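Local coordinates for MUTM (fpg) protein (Thermus thermophilus, PDB 1EE8) that belongs to the formamidopyrimidine-DNA glycosylase family, with an N-terminal domain, a helix-two-turns-helix (H2TH) domain and a zinc finger that holds a zinc ion, at residues 169-174 with 191-196; 148-153 with 162-167; 207-212 with 226-231. One frame throughout, in Å; residues are numbered along the deposited sequence.

Interaction 1: residues 169-174 with 191-196; sequences FRARLS and YRALRE
Arg170 sends its CG anti to its own backbone N (chi1 -171°) and bends at chi3 (-63°), which lays the aliphatic part against Ala193 and swings the guanidinium toward Glu196. Glu196 has CG anti to its carbonyl carbon and runs out extended. The methyl of Ala193 is the centre of the contact. Arg170 CB lies 3.9 Å from Ala193 CB, and Ala171 CB lies 3.8 Å from the same Ala193 CB. With small side chains at both positions the backbones come close: Ala171 CA and Ala193 CA are 5.6 Å apart.

At the outer margin, Arg170 NH2 packs on the aliphatic base of Glu196, 3.7 Å from Glu196 CB. Glu196 OE1 stays 4.1 Å from Arg170 NH2, too far for a salt bridge, and the guanidinium and carboxylate planes are 71° apart. Glu196 OE2 takes a weak hydrogen bond, part of a salt bridge, from Arg192 NE (3.3 Å), one turn back. The stronger partner of Arg170 is Glu200, which forms a salt bridge with NH2.

The helix ends here in a Schellman motif, with Arg172 at positive phi. Arg172 N and Arg172 NH1 both donate hydrogen bonds to Phe169 O, each 2.9 Å, from opposite faces of its plane. The contact joins the C-terminal end of helix 161-170 to the middle of helix 184-203. Leu173 continues the packing onto Glu186, Arg189 and Leu190.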
ATOM      1  N   PHE A 169      44.156  -0.681  -6.647  1.00 21.00           N
ATOM      2  CA  PHE A 169      45.446  -0.066  -6.364  1.00 22.13           C
ATOM      3  C   PHE A 169      46.125  -0.811  -5.231  1.00 21.74           C
ATOM      4  O   PHE A 169      47.321  -1.098  -5.281  1.00 22.25           O
ATOM      5  CB  PHE A 169      45.312   1.389  -5.924  1.00 22.59           C
ATOM      6  CG  PHE A 169      46.613   1.978  -5.454  1.00 22.39           C
ATOM      7  CD1 PHE A 169      47.575   2.378  -6.372  1.00 23.51           C
ATOM      8  CD2 PHE A 169      46.910   2.047  -4.099  1.00 22.62           C
ATOM      9  CE1 PHE A 169      48.817   2.839  -5.945  1.00 23.44           C
ATOM     10  CE2 PHE A 169      48.149   2.504  -3.661  1.00 22.61           C
ATOM     11  CZ  PHE A 169      49.103   2.900  -4.586  1.00 22.09           C
ATOM     12  N   ARG A 170      45.363  -1.109  -4.190  1.00 22.92           N
ATOM     13  CA  ARG A 170      45.955  -1.796  -3.065  1.00 24.79           C
ATOM     14  C   ARG A 170      46.543  -3.131  -3.511  1.00 24.67           C
ATOM     15  O   ARG A 170      47.605  -3.527  -3.044  1.00 24.28           O
ATOM     16  CB  ARG A 170      44.930  -1.996  -1.950  1.00 26.66           C
ATOM     17  CG  ARG A 170      45.579  -2.515  -0.687  1.00 29.40           C
ATOM     18  CD  ARG A 170      44.687  -2.408   0.522  1.00 32.03           C
ATOM     19  NE  ARG A 170      44.362  -1.023   0.856  1.00 33.72           N
ATOM     20  CZ  ARG A 170      43.778  -0.664   1.993  1.00 33.47           C
ATOM     21  NH1 ARG A 170      43.503   0.610   2.233  1.00 32.39           N
ATOM     22  NH2 ARG A 170      43.480  -1.588   2.896  1.00 33.61           N
ATOM     23  N   ALA A 171      45.863  -3.802  -4.437  1.00 24.65           N
ATOM     24  CA  ALA A 171      46.308  -5.095  -4.955  1.00 25.02           C
ATOM     25  C   ALA A 171      47.305  -4.949  -6.103  1.00 25.66           C
ATOM     26  O   ALA A 171      47.799  -5.943  -6.633  1.00 26.86           O
ATOM     27  CB  ALA A 171      45.100  -5.909  -5.419  1.00 23.20           C
ATOM     28  N   ARG A 172      47.590  -3.709  -6.486  1.00 25.72           N
ATOM     29  CA  ARG A 172      48.524  -3.421  -7.570  1.00 25.41           C
ATOM     30  C   ARG A 172      48.169  -4.155  -8.864  1.00 26.23           C
ATOM     31  O   ARG A 172      49.016  -4.811  -9.478  1.00 27.13           O
ATOM     32  CB  ARG A 172      49.951  -3.775  -7.141  1.00 25.94           C
ATOM     33  CG  ARG A 172      50.431  -3.017  -5.896  1.00 25.17           C
ATOM     34  CD  ARG A 172      50.530  -1.522  -6.153  1.00 25.73           C
ATOM     35  NE  ARG A 172      51.298  -0.837  -5.112  1.00 26.35           N
ATOM     36  CZ  ARG A 172      50.836  -0.511  -3.908  1.00 25.72           C
ATOM     37  NH1 ARG A 172      49.585  -0.793  -3.563  1.00 25.23           N
ATOM     38  NH2 ARG A 172      51.643   0.085  -3.036  1.00 26.69           N
ATOM     39  N   LEU A 173      46.917  -4.023  -9.282  1.00 24.98           N
ATOM     40  CA  LEU A 173      46.441  -4.669 -10.501  1.00 26.46           C
ATOM     41  C   LEU A 173      45.817  -3.667 -11.461  1.00 27.05           C
ATOM     42  O   LEU A 173      45.195  -2.684 -11.046  1.00 27.32           O
ATOM     43  CB  LEU A 173      45.414  -5.750 -10.156  1.00 25.59           C
ATOM     44  CG  LEU A 173      45.934  -6.947  -9.362  1.00 24.97           C
ATOM     45  CD1 LEU A 173      44.773  -7.872  -8.992  1.00 24.82           C
ATOM     46  CD2 LEU A 173      46.974  -7.688 -10.193  1.00 24.97           C
ATOM     47  N   SER A 174      45.986  -3.917 -12.753  1.00 27.37           N
ATOM     48  CA  SER A 174      45.423  -3.030 -13.754  1.00 29.52           C
ATOM     49  C   SER A 174      43.906  -3.149 -13.798  1.00 30.72           C
ATOM     50  O   SER A 174      43.360  -4.249 -13.849  1.00 30.25           O
ATOM     51  CB  SER A 174      45.974  -3.354 -15.133  1.00 28.68           C
ATOM     52  OG  SER A 174      45.266  -2.627 -16.111  1.00 29.58           O
ATOM     53  N   TYR A 191      41.224 -10.181  -3.973  1.00 27.20           N
ATOM     54  CA  TYR A 191      40.231 -10.683  -3.025  1.00 26.12           C
ATOM     55  C   TYR A 191      40.470 -10.084  -1.651  1.00 26.29           C
ATOM     56  O   TYR A 191      39.552  -9.587  -1.007  1.00 26.65           O
ATOM     57  CB  TYR A 191      40.318 -12.213  -2.932  1.00 26.94           C
ATOM     58  CG  TYR A 191      39.425 -12.841  -1.877  1.00 28.53           C
ATOM     59  CD1 TYR A 191      38.060 -13.028  -2.105  1.00 30.23           C
ATOM     60  CD2 TYR A 191      39.946 -13.242  -0.649  1.00 29.93           C
ATOM     61  CE1 TYR A 191      37.236 -13.600  -1.135  1.00 30.92           C
ATOM     62  CE2 TYR A 191      39.137 -13.814   0.327  1.00 31.30           C
ATOM     63  CZ  TYR A 191      37.781 -13.991   0.077  1.00 32.92           C
ATOM     64  OH  TYR A 191      36.978 -14.570   1.036  1.00 33.18           O
ATOM     65  N   ARG A 192      41.721 -10.129  -1.211  1.00 26.22           N
ATOM     66  CA  ARG A 192      42.103  -9.612   0.095  1.00 26.67           C
ATOM     67  C   ARG A 192      42.022  -8.083   0.163  1.00 26.16           C
ATOM     68  O   ARG A 192      41.518  -7.512   1.140  1.00 24.47           O
ATOM     69  CB  ARG A 192      43.525 -10.086   0.411  1.00 28.16           C
ATOM     70  CG  ARG A 192      44.058  -9.674   1.765  1.00 31.36           C
ATOM     71  CD  ARG A 192      45.450 -10.268   1.979  1.00 33.05           C
ATOM     72  NE  ARG A 192      46.169  -9.612   3.067  1.00 36.32           N
ATOM     73  CZ  ARG A 192      47.420  -9.899   3.409  1.00 37.24           C
ATOM     74  NH1 ARG A 192      48.089 -10.834   2.744  1.00 37.91           N
ATOM     75  NH2 ARG A 192      48.004  -9.252   4.411  1.00 37.80           N
ATOM     76  N   ALA A 193      42.522  -7.422  -0.875  1.00 25.49           N
ATOM     77  CA  ALA A 193      42.503  -5.961  -0.918  1.00 26.40           C
ATOM     78  C   ALA A 193      41.070  -5.426  -0.872  1.00 26.58           C
ATOM     79  O   ALA A 193      40.762  -4.481  -0.146  1.00 27.49           O
ATOM     80  CB  ALA A 193      43.199  -5.474  -2.180  1.00 25.09           C
ATOM     81  N   LEU A 194      40.196  -6.041  -1.658  1.00 27.32           N
ATOM     82  CA  LEU A 194      38.803  -5.626  -1.713  1.00 27.87           C
ATOM     83  C   LEU A 194      38.152  -5.690  -0.332  1.00 27.06           C
ATOM     84  O   LEU A 194      37.469  -4.757   0.085  1.00 26.03           O
ATOM     85  CB  LEU A 194      38.043  -6.526  -2.688  1.00 28.48           C
ATOM     86  CG  LEU A 194      36.640  -6.106  -3.113  1.00 30.59           C
ATOM     87  CD1 LEU A 194      36.641  -4.656  -3.582  1.00 30.61           C
ATOM     88  CD2 LEU A 194      36.175  -7.027  -4.238  1.00 31.28           C
ATOM     89  N   ARG A 195      38.372  -6.793   0.375  1.00 26.92           N
ATOM     90  CA  ARG A 195      37.796  -6.974   1.699  1.00 28.37           C
ATOM     91  C   ARG A 195      38.362  -6.006   2.741  1.00 28.60           C
ATOM     92  O   ARG A 195      37.622  -5.505   3.593  1.00 28.87           O
ATOM     93  CB  ARG A 195      37.994  -8.424   2.152  1.00 30.35           C
ATOM     94  CG  ARG A 195      37.563  -9.446   1.093  1.00 32.96           C
ATOM     95  CD  ARG A 195      37.381 -10.829   1.689  1.00 35.27           C
ATOM     96  NE  ARG A 195      36.266 -10.835   2.629  1.00 38.75           N
ATOM     97  CZ  ARG A 195      35.785 -11.921   3.223  1.00 38.97           C
ATOM     98  NH1 ARG A 195      36.323 -13.108   2.979  1.00 40.67           N
ATOM     99  NH2 ARG A 195      34.755 -11.819   4.048  1.00 38.50           N
ATOM    100  N   GLU A 196      39.662  -5.734   2.666  1.00 28.92           N
ATOM    101  CA  GLU A 196      40.313  -4.816   3.607  1.00 29.71           C
ATOM    102  C   GLU A 196      39.860  -3.375   3.410  1.00 28.16           C
ATOM    103  O   GLU A 196      39.591  -2.662   4.373  1.00 28.10           O
ATOM    104  CB  GLU A 196      41.830  -4.848   3.440  1.00 32.20           C
ATOM    105  CG  GLU A 196      42.497  -6.167   3.727  1.00 36.80           C
ATOM    106  CD  GLU A 196      43.999  -6.078   3.536  1.00 39.13           C
ATOM    107  OE1 GLU A 196      44.640  -5.271   4.245  1.00 40.93           O
ATOM    108  OE2 GLU A 196      44.535  -6.804   2.673  1.00 41.47           O
TER

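Interaction 2: residues 148-153 with 162-167; sequences ALLLDQ and IYADEA
Leu150 and Leu151 meet the methyl of Ala164 from neighbouring positions on one helix. Leu150 points its CB at the partner helix, and its CB lies 4.1 Å from Ala164 CB. Its CG stands anti to the carbonyl carbon (chi1 -67°), and from there CD1 also reaches the methyl, at 4.1 Å from Ala164 CB. Leu151 starts out alongside the partner helix instead. Its chi1 of -92° is away from the usual staggered values, and its CD1 turns in to 3.5 Å from Ala164 CB. That is tighter than normal carbon packing. The Ala164 methyl therefore touches both leucines, and the interface is wholly apolar. The small alanine lets the helices approach, with Leu150 CA 6.1 Å from Ala164 CA.

Polar groups lie off this apolar patch. Asp165 forms a salt bridge with Lys147, in the same helix as the leucines, which adds a charged link between the two helices.

The contact packs helix 146-152 against helix 161-170 in the H2TH domain. Leu150 also touches Leu168, one turn beyond Ala164, and Leu151 touches Asn161 at the start of the same helix. Helix 184-203 also packs on helix 161-170, touching Tyr163 and Ala167.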
ATOM      1  N   ALA A 148      35.299  -3.884 -14.474  1.00 33.26           N
ATOM      2  CA  ALA A 148      33.895  -4.106 -14.824  1.00 34.43           C
ATOM      3  C   ALA A 148      33.336  -5.277 -14.020  1.00 34.93           C
ATOM      4  O   ALA A 148      32.164  -5.292 -13.648  1.00 35.97           O
ATOM      5  CB  ALA A 148      33.756  -4.388 -16.319  1.00 34.85           C
ATOM      6  N   LEU A 149      34.172  -6.268 -13.747  1.00 35.57           N
ATOM      7  CA  LEU A 149      33.706  -7.404 -12.969  1.00 36.23           C
ATOM      8  C   LEU A 149      33.568  -7.031 -11.499  1.00 36.20           C
ATOM      9  O   LEU A 149      32.821  -7.666 -10.757  1.00 36.15           O
ATOM     10  CB  LEU A 149      34.653  -8.593 -13.129  1.00 36.63           C
ATOM     11  CG  LEU A 149      34.014  -9.765 -13.880  1.00 36.32           C
ATOM     12  CD1 LEU A 149      33.506  -9.302 -15.231  1.00 36.77           C
ATOM     13  CD2 LEU A 149      35.029 -10.872 -14.045  1.00 37.89           C
ATOM     14  N   LEU A 150      34.286  -6.002 -11.072  1.00 36.53           N
ATOM     15  CA  LEU A 150      34.193  -5.574  -9.685  1.00 37.58           C
ATOM     16  C   LEU A 150      32.921  -4.761  -9.494  1.00 38.31           C
ATOM     17  O   LEU A 150      32.386  -4.679  -8.390  1.00 38.68           O
ATOM     18  CB  LEU A 150      35.404  -4.727  -9.294  1.00 37.01           C
ATOM     19  CG  LEU A 150      36.750  -5.450  -9.252  1.00 37.11           C
ATOM     20  CD1 LEU A 150      37.804  -4.529  -8.656  1.00 35.40           C
ATOM     21  CD2 LEU A 150      36.618  -6.713  -8.415  1.00 36.86           C
ATOM     22  N   LEU A 151      32.442  -4.169 -10.586  1.00 38.86           N
ATOM     23  CA  LEU A 151      31.242  -3.348 -10.564  1.00 39.97           C
ATOM     24  C   LEU A 151      29.961  -4.110 -10.858  1.00 41.60           C
ATOM     25  O   LEU A 151      28.872  -3.612 -10.582  1.00 40.66           O
ATOM     26  CB  LEU A 151      31.382  -2.206 -11.568  1.00 39.93           C
ATOM     27  CG  LEU A 151      31.946  -0.874 -11.071  1.00 39.75           C
ATOM     28  CD1 LEU A 151      33.134  -1.091 -10.144  1.00 40.13           C
ATOM     29  CD2 LEU A 151      32.337  -0.042 -12.278  1.00 39.63           C
ATOM     30  N   ASP A 152      30.085  -5.311 -11.417  1.00 43.55           N
ATOM     31  CA  ASP A 152      28.910  -6.107 -11.751  1.00 45.19           C
ATOM     32  C   ASP A 152      27.984  -6.254 -10.555  1.00 44.69           C
ATOM     33  O   ASP A 152      26.779  -6.022 -10.664  1.00 45.07           O
ATOM     34  CB  ASP A 152      29.315  -7.494 -12.260  1.00 47.53           C
ATOM     35  CG  ASP A 152      28.809  -7.766 -13.671  1.00 50.49           C
ATOM     36  OD1 ASP A 152      28.881  -8.933 -14.119  1.00 51.41           O
ATOM     37  OD2 ASP A 152      28.345  -6.804 -14.333  1.00 50.84           O
ATOM     38  N   GLN A 153      28.563  -6.642  -9.424  1.00 44.28           N
ATOM     39  CA  GLN A 153      27.839  -6.833  -8.170  1.00 43.54           C
ATOM     40  C   GLN A 153      27.197  -8.204  -8.038  1.00 43.01           C
ATOM     41  O   GLN A 153      26.541  -8.508  -7.042  1.00 42.52           O
ATOM     42  CB  GLN A 153      26.804  -5.721  -7.962  1.00 44.09           C
ATOM     43  CG  GLN A 153      27.459  -4.372  -7.684  1.00 43.60           C
ATOM     44  CD  GLN A 153      26.581  -3.451  -6.874  1.00 43.73           C
ATOM     45  OE1 GLN A 153      26.020  -3.851  -5.855  1.00 42.22           O
ATOM     46  NE2 GLN A 153      26.470  -2.202  -7.313  1.00 45.63           N
ATOM     47  N   ILE A 162      34.582   4.037  -6.420  1.00 23.37           N
ATOM     48  CA  ILE A 162      35.551   4.352  -5.374  1.00 22.72           C
ATOM     49  C   ILE A 162      36.310   3.142  -4.835  1.00 22.31           C
ATOM     50  O   ILE A 162      37.541   3.084  -4.905  1.00 20.40           O
ATOM     51  CB  ILE A 162      34.873   5.073  -4.186  1.00 23.98           C
ATOM     52  CG1 ILE A 162      34.363   6.443  -4.640  1.00 26.34           C
ATOM     53  CG2 ILE A 162      35.858   5.230  -3.022  1.00 24.25           C
ATOM     54  CD1 ILE A 162      33.706   7.250  -3.544  1.00 25.93           C
ATOM     55  N   TYR A 163      35.577   2.166  -4.317  1.00 20.65           N
ATOM     56  CA  TYR A 163      36.222   1.007  -3.743  1.00 20.45           C
ATOM     57  C   TYR A 163      36.807   0.029  -4.742  1.00 20.23           C
ATOM     58  O   TYR A 163      37.723  -0.722  -4.405  1.00 20.81           O
ATOM     59  CB  TYR A 163      35.262   0.359  -2.750  1.00 18.92           C
ATOM     60  CG  TYR A 163      34.903   1.374  -1.691  1.00 20.49           C
ATOM     61  CD1 TYR A 163      33.655   1.987  -1.676  1.00 19.55           C
ATOM     62  CD2 TYR A 163      35.863   1.820  -0.777  1.00 21.84           C
ATOM     63  CE1 TYR A 163      33.370   3.024  -0.789  1.00 19.76           C
ATOM     64  CE2 TYR A 163      35.588   2.860   0.112  1.00 20.89           C
ATOM     65  CZ  TYR A 163      34.339   3.456   0.099  1.00 20.98           C
ATOM     66  OH  TYR A 163      34.066   4.490   0.960  1.00 18.71           O
ATOM     67  N   ALA A 164      36.303   0.032  -5.972  1.00 19.71           N
ATOM     68  CA  ALA A 164      36.891  -0.840  -6.983  1.00 20.51           C
ATOM     69  C   ALA A 164      38.277  -0.237  -7.266  1.00 20.80           C
ATOM     70  O   ALA A 164      39.292  -0.934  -7.212  1.00 19.76           O
ATOM     71  CB  ALA A 164      36.053  -0.849  -8.252  1.00 20.01           C
ATOM     72  N   ASP A 165      38.310   1.064  -7.556  1.00 20.09           N
ATOM     73  CA  ASP A 165      39.571   1.753  -7.831  1.00 20.69           C
ATOM     74  C   ASP A 165      40.570   1.560  -6.675  1.00 20.29           C
ATOM     75  O   ASP A 165      41.727   1.200  -6.896  1.00 20.04           O
ATOM     76  CB  ASP A 165      39.334   3.259  -8.040  1.00 21.78           C
ATOM     77  CG  ASP A 165      38.710   3.585  -9.397  1.00 23.95           C
ATOM     78  OD1 ASP A 165      38.309   2.651 -10.122  1.00 26.74           O
ATOM     79  OD2 ASP A 165      38.622   4.786  -9.736  1.00 24.85           O
ATOM     80  N   GLU A 166      40.121   1.784  -5.441  1.00 19.79           N
ATOM     81  CA  GLU A 166      41.014   1.643  -4.297  1.00 20.88           C
ATOM     82  C   GLU A 166      41.485   0.206  -4.066  1.00 19.96           C
ATOM     83  O   GLU A 166      42.628  -0.022  -3.694  1.00 20.01           O
ATOM     84  CB  GLU A 166      40.349   2.190  -3.027  1.00 21.12           C
ATOM     85  CG  GLU A 166      40.180   3.710  -3.016  1.00 23.36           C
ATOM     86  CD  GLU A 166      41.507   4.454  -3.086  1.00 25.73           C
ATOM     87  OE1 GLU A 166      41.687   5.251  -4.028  1.00 24.10           O
ATOM     88  OE2 GLU A 166      42.367   4.246  -2.197  1.00 26.82           O
ATOM     89  N   ALA A 167      40.611  -0.763  -4.292  1.00 21.16           N
ATOM     90  CA  ALA A 167      40.992  -2.156  -4.087  1.00 21.04           C
ATOM     91  C   ALA A 167      42.037  -2.565  -5.119  1.00 20.62           C
ATOM     92  O   ALA A 167      43.021  -3.242  -4.802  1.00 19.87           O
ATOM     93  CB  ALA A 167      39.759  -3.068  -4.185  1.00 20.62           C
TER

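Interaction 3: residues 207-212 with 226-231; sequences STLSDQ and TRHAVY
Ser207 and His228 make the polar part of the contact. Ser207 OG lies 2.8 Å from His228 NE2 in a hydrogen bond whose donor may be either residue. The hydroxyl approaches the imidazole at its edge, near the ring plane. Both side chains place their first branch anti to the carbonyl carbon (chi1 -62° for Ser207, -71° for His228), and this turns OG and the ring toward each other. Ser207 OG is also hydrogen-bonded to Tyr163 OH, so the hydroxyl links the imidazole to helix 161-170. Both Ser207 and His228 are buried.

The apolar part is built on Leu209. Its CD2 lies 3.6 Å from Tyr231 CE2, and its CD1 lies 3.7 Å from the same Tyr231 CE2, so both methyls meet the ring at its CE2 corner, CD2 obliquely. The two side chains cross at about a right angle. Leu209 CD2 also reaches the edge of the imidazole, in its plane, 3.9 Å from His228 CE1. One methyl thus bridges the two aromatic rings.

Neither segment has regular secondary structure. The contact is loop-to-loop packing in the chain between helix 184-203 and the zinc-finger hairpin of strands 246-249 and 254-257, as in the Fpg fold.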
ATOM      1  N   SER A 207      33.241   7.387   2.645  1.00 30.22           N
ATOM      2  CA  SER A 207      34.054   8.426   2.020  1.00 30.90           C
ATOM      3  C   SER A 207      33.306   9.684   1.600  1.00 32.24           C
ATOM      4  O   SER A 207      32.328   9.627   0.847  1.00 31.90           O
ATOM      5  CB  SER A 207      34.769   7.864   0.788  1.00 29.33           C
ATOM      6  OG  SER A 207      35.655   6.816   1.137  1.00 28.91           O
ATOM      7  N   THR A 208      33.773  10.823   2.090  1.00 33.18           N
ATOM      8  CA  THR A 208      33.181  12.093   1.715  1.00 35.54           C
ATOM      9  C   THR A 208      34.143  12.710   0.713  1.00 36.99           C
ATOM     10  O   THR A 208      35.242  13.129   1.066  1.00 36.56           O
ATOM     11  CB  THR A 208      33.013  13.023   2.924  1.00 35.16           C
ATOM     12  OG1 THR A 208      32.052  12.456   3.823  1.00 34.38           O
ATOM     13  CG2 THR A 208      32.534  14.398   2.472  1.00 33.87           C
ATOM     14  N   LEU A 209      33.720  12.739  -0.545  1.00 39.78           N
ATOM     15  CA  LEU A 209      34.532  13.268  -1.628  1.00 42.12           C
ATOM     16  C   LEU A 209      34.654  14.787  -1.611  1.00 43.90           C
ATOM     17  O   LEU A 209      34.355  15.446  -0.608  1.00 44.20           O
ATOM     18  CB  LEU A 209      33.953  12.808  -2.972  1.00 42.27           C
ATOM     19  CG  LEU A 209      33.716  11.298  -3.105  1.00 42.97           C
ATOM     20  CD1 LEU A 209      33.188  10.980  -4.496  1.00 43.15           C
ATOM     21  CD2 LEU A 209      35.011  10.548  -2.842  1.00 43.03           C
ATOM     22  N   SER A 210      35.099  15.338  -2.736  1.00 45.10           N
ATOM     23  CA  SER A 210      35.282  16.776  -2.869  1.00 46.31           C
ATOM     24  C   SER A 210      33.933  17.477  -2.930  1.00 46.90           C
ATOM     25  O   SER A 210      33.735  18.516  -2.299  1.00 47.84           O
ATOM     26  CB  SER A 210      36.086  17.083  -4.134  1.00 46.30           C
ATOM     27  OG  SER A 210      36.367  18.466  -4.229  1.00 48.10           O
ATOM     28  N   ASP A 211      33.006  16.904  -3.691  1.00 47.40           N
ATOM     29  CA  ASP A 211      31.673  17.479  -3.829  1.00 46.75           C
ATOM     30  C   ASP A 211      30.962  17.562  -2.482  1.00 46.04           C
ATOM     31  O   ASP A 211      29.943  18.238  -2.350  1.00 46.51           O
ATOM     32  CB  ASP A 211      30.832  16.645  -4.798  1.00 47.41           C
ATOM     33  CG  ASP A 211      30.836  15.167  -4.451  1.00 48.31           C
ATOM     34  OD1 ASP A 211      30.881  14.834  -3.247  1.00 48.47           O
ATOM     35  OD2 ASP A 211      30.782  14.336  -5.383  1.00 49.24           O
ATOM     36  N   GLN A 212      31.504  16.870  -1.485  1.00 45.15           N
ATOM     37  CA  GLN A 212      30.920  16.856  -0.149  1.00 43.93           C
ATOM     38  C   GLN A 212      29.487  16.328  -0.236  1.00 42.33           C
ATOM     39  O   GLN A 212      28.646  16.624   0.615  1.00 42.19           O
ATOM     40  CB  GLN A 212      30.916  18.272   0.433  1.00 45.38           C
ATOM     41  CG  GLN A 212      30.998  18.323   1.948  1.00 46.88           C
ATOM     42  CD  GLN A 212      32.408  18.088   2.467  1.00 48.04           C
ATOM     43  OE1 GLN A 212      32.637  18.030   3.676  1.00 48.76           O
ATOM     44  NE2 GLN A 212      33.365  17.960   1.551  1.00 48.88           N
ATOM     45  N   THR A 226      40.724  10.094   3.449  1.00 32.05           N
ATOM     46  CA  THR A 226      42.105  10.397   3.819  1.00 33.15           C
ATOM     47  C   THR A 226      42.994   9.200   3.504  1.00 33.94           C
ATOM     48  O   THR A 226      44.216   9.328   3.403  1.00 35.37           O
ATOM     49  CB  THR A 226      42.237  10.739   5.324  1.00 33.03           C
ATOM     50  OG1 THR A 226      41.911   9.589   6.114  1.00 34.59           O
ATOM     51  CG2 THR A 226      41.294  11.884   5.696  1.00 33.58           C
ATOM     52  N   ARG A 227      42.371   8.035   3.343  1.00 33.04           N
ATOM     53  CA  ARG A 227      43.092   6.807   3.025  1.00 32.73           C
ATOM     54  C   ARG A 227      43.100   6.557   1.515  1.00 31.89           C
ATOM     55  O   ARG A 227      43.731   5.609   1.045  1.00 32.23           O
ATOM     56  CB  ARG A 227      42.441   5.603   3.720  1.00 34.81           C
ATOM     57  CG  ARG A 227      42.382   5.667   5.247  1.00 36.64           C
ATOM     58  CD  ARG A 227      43.755   5.533   5.881  1.00 39.19           C
ATOM     59  NE  ARG A 227      43.673   5.141   7.287  1.00 40.89           N
ATOM     60  CZ  ARG A 227      43.239   3.956   7.712  1.00 42.16           C
ATOM     61  NH1 ARG A 227      42.845   3.036   6.841  1.00 42.65           N
ATOM     62  NH2 ARG A 227      43.192   3.687   9.011  1.00 42.34           N
ATOM     63  N   HIS A 228      42.390   7.391   0.756  1.00 29.36           N
ATOM     64  CA  HIS A 228      42.344   7.222  -0.694  1.00 28.22           C
ATOM     65  C   HIS A 228      43.724   7.351  -1.322  1.00 28.02           C
ATOM     66  O   HIS A 228      44.446   8.317  -1.072  1.00 27.55           O
ATOM     67  CB  HIS A 228      41.408   8.245  -1.338  1.00 28.17           C
ATOM     68  CG  HIS A 228      39.959   7.991  -1.064  1.00 27.63           C
ATOM     69  ND1 HIS A 228      38.953   8.744  -1.628  1.00 28.27           N
ATOM     70  CD2 HIS A 228      39.348   7.082  -0.269  1.00 27.43           C
ATOM     71  CE1 HIS A 228      37.784   8.310  -1.190  1.00 29.60           C
ATOM     72  NE2 HIS A 228      37.996   7.302  -0.364  1.00 27.12           N
ATOM     73  N   ALA A 229      44.074   6.373  -2.150  1.00 25.87           N
ATOM     74  CA  ALA A 229      45.363   6.361  -2.815  1.00 25.07           C
ATOM     75  C   ALA A 229      45.268   6.916  -4.227  1.00 24.61           C
ATOM     76  O   ALA A 229      46.152   7.646  -4.670  1.00 24.34           O
ATOM     77  CB  ALA A 229      45.913   4.938  -2.859  1.00 24.90           C
ATOM     78  N   VAL A 230      44.190   6.577  -4.930  1.00 23.61           N
ATOM     79  CA  VAL A 230      44.031   7.029  -6.303  1.00 22.83           C
ATOM     80  C   VAL A 230      42.685   7.663  -6.643  1.00 23.75           C
ATOM     81  O   VAL A 230      42.618   8.539  -7.506  1.00 24.19           O
ATOM     82  CB  VAL A 230      44.284   5.863  -7.289  1.00 22.70           C
ATOM     83  CG1 VAL A 230      45.703   5.317  -7.099  1.00 21.72           C
ATOM     84  CG2 VAL A 230      43.254   4.759  -7.072  1.00 22.03           C
ATOM     85  N   TYR A 231      41.611   7.230  -5.991  1.00 23.28           N
ATOM     86  CA  TYR A 231      40.313   7.809  -6.300  1.00 24.27           C
ATOM     87  C   TYR A 231      40.253   9.307  -6.018  1.00 25.14           C
ATOM     88  O   TYR A 231      40.637   9.768  -4.942  1.00 23.68           O
ATOM     89  CB  TYR A 231      39.175   7.136  -5.531  1.00 23.44           C
ATOM     90  CG  TYR A 231      37.845   7.631  -6.046  1.00 24.14           C
ATOM     91  CD1 TYR A 231      37.269   7.070  -7.186  1.00 24.05           C
ATOM     92  CD2 TYR A 231      37.233   8.755  -5.483  1.00 24.22           C
ATOM     93  CE1 TYR A 231      36.123   7.619  -7.761  1.00 25.00           C
ATOM     94  CE2 TYR A 231      36.094   9.315  -6.051  1.00 25.42           C
ATOM     95  CZ  TYR A 231      35.546   8.744  -7.191  1.00 25.72           C
ATOM     96  OH  TYR A 231      34.432   9.312  -7.765  1.00 27.59           O
TER

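The three contacts meet around helix 161-170. Interactions 1 and 2 both use it, and their centres are about 10 Å apart. They touch directly: Leu194 CD1 of interaction 1 lies 3.6 Å from Ala167 CB of interaction 2. Interaction 3 stands about 15 Å from interaction 2, centre to centre. Glu166 OE2 is 2.7 Å from Ala229 N, a probable hydrogen bond, and Ile162 CD1 packs 3.6 Å from Leu209 CD2. Interaction 1 joins interaction 3 through Phe169, whose CD1 is 3.6 Å from Val230 CG1. The zinc ion, held by Cys238, Cys241, Cys258 and Cys261, lies about 12 Å from the Arg170 side chain and about 14 Å from that of His228.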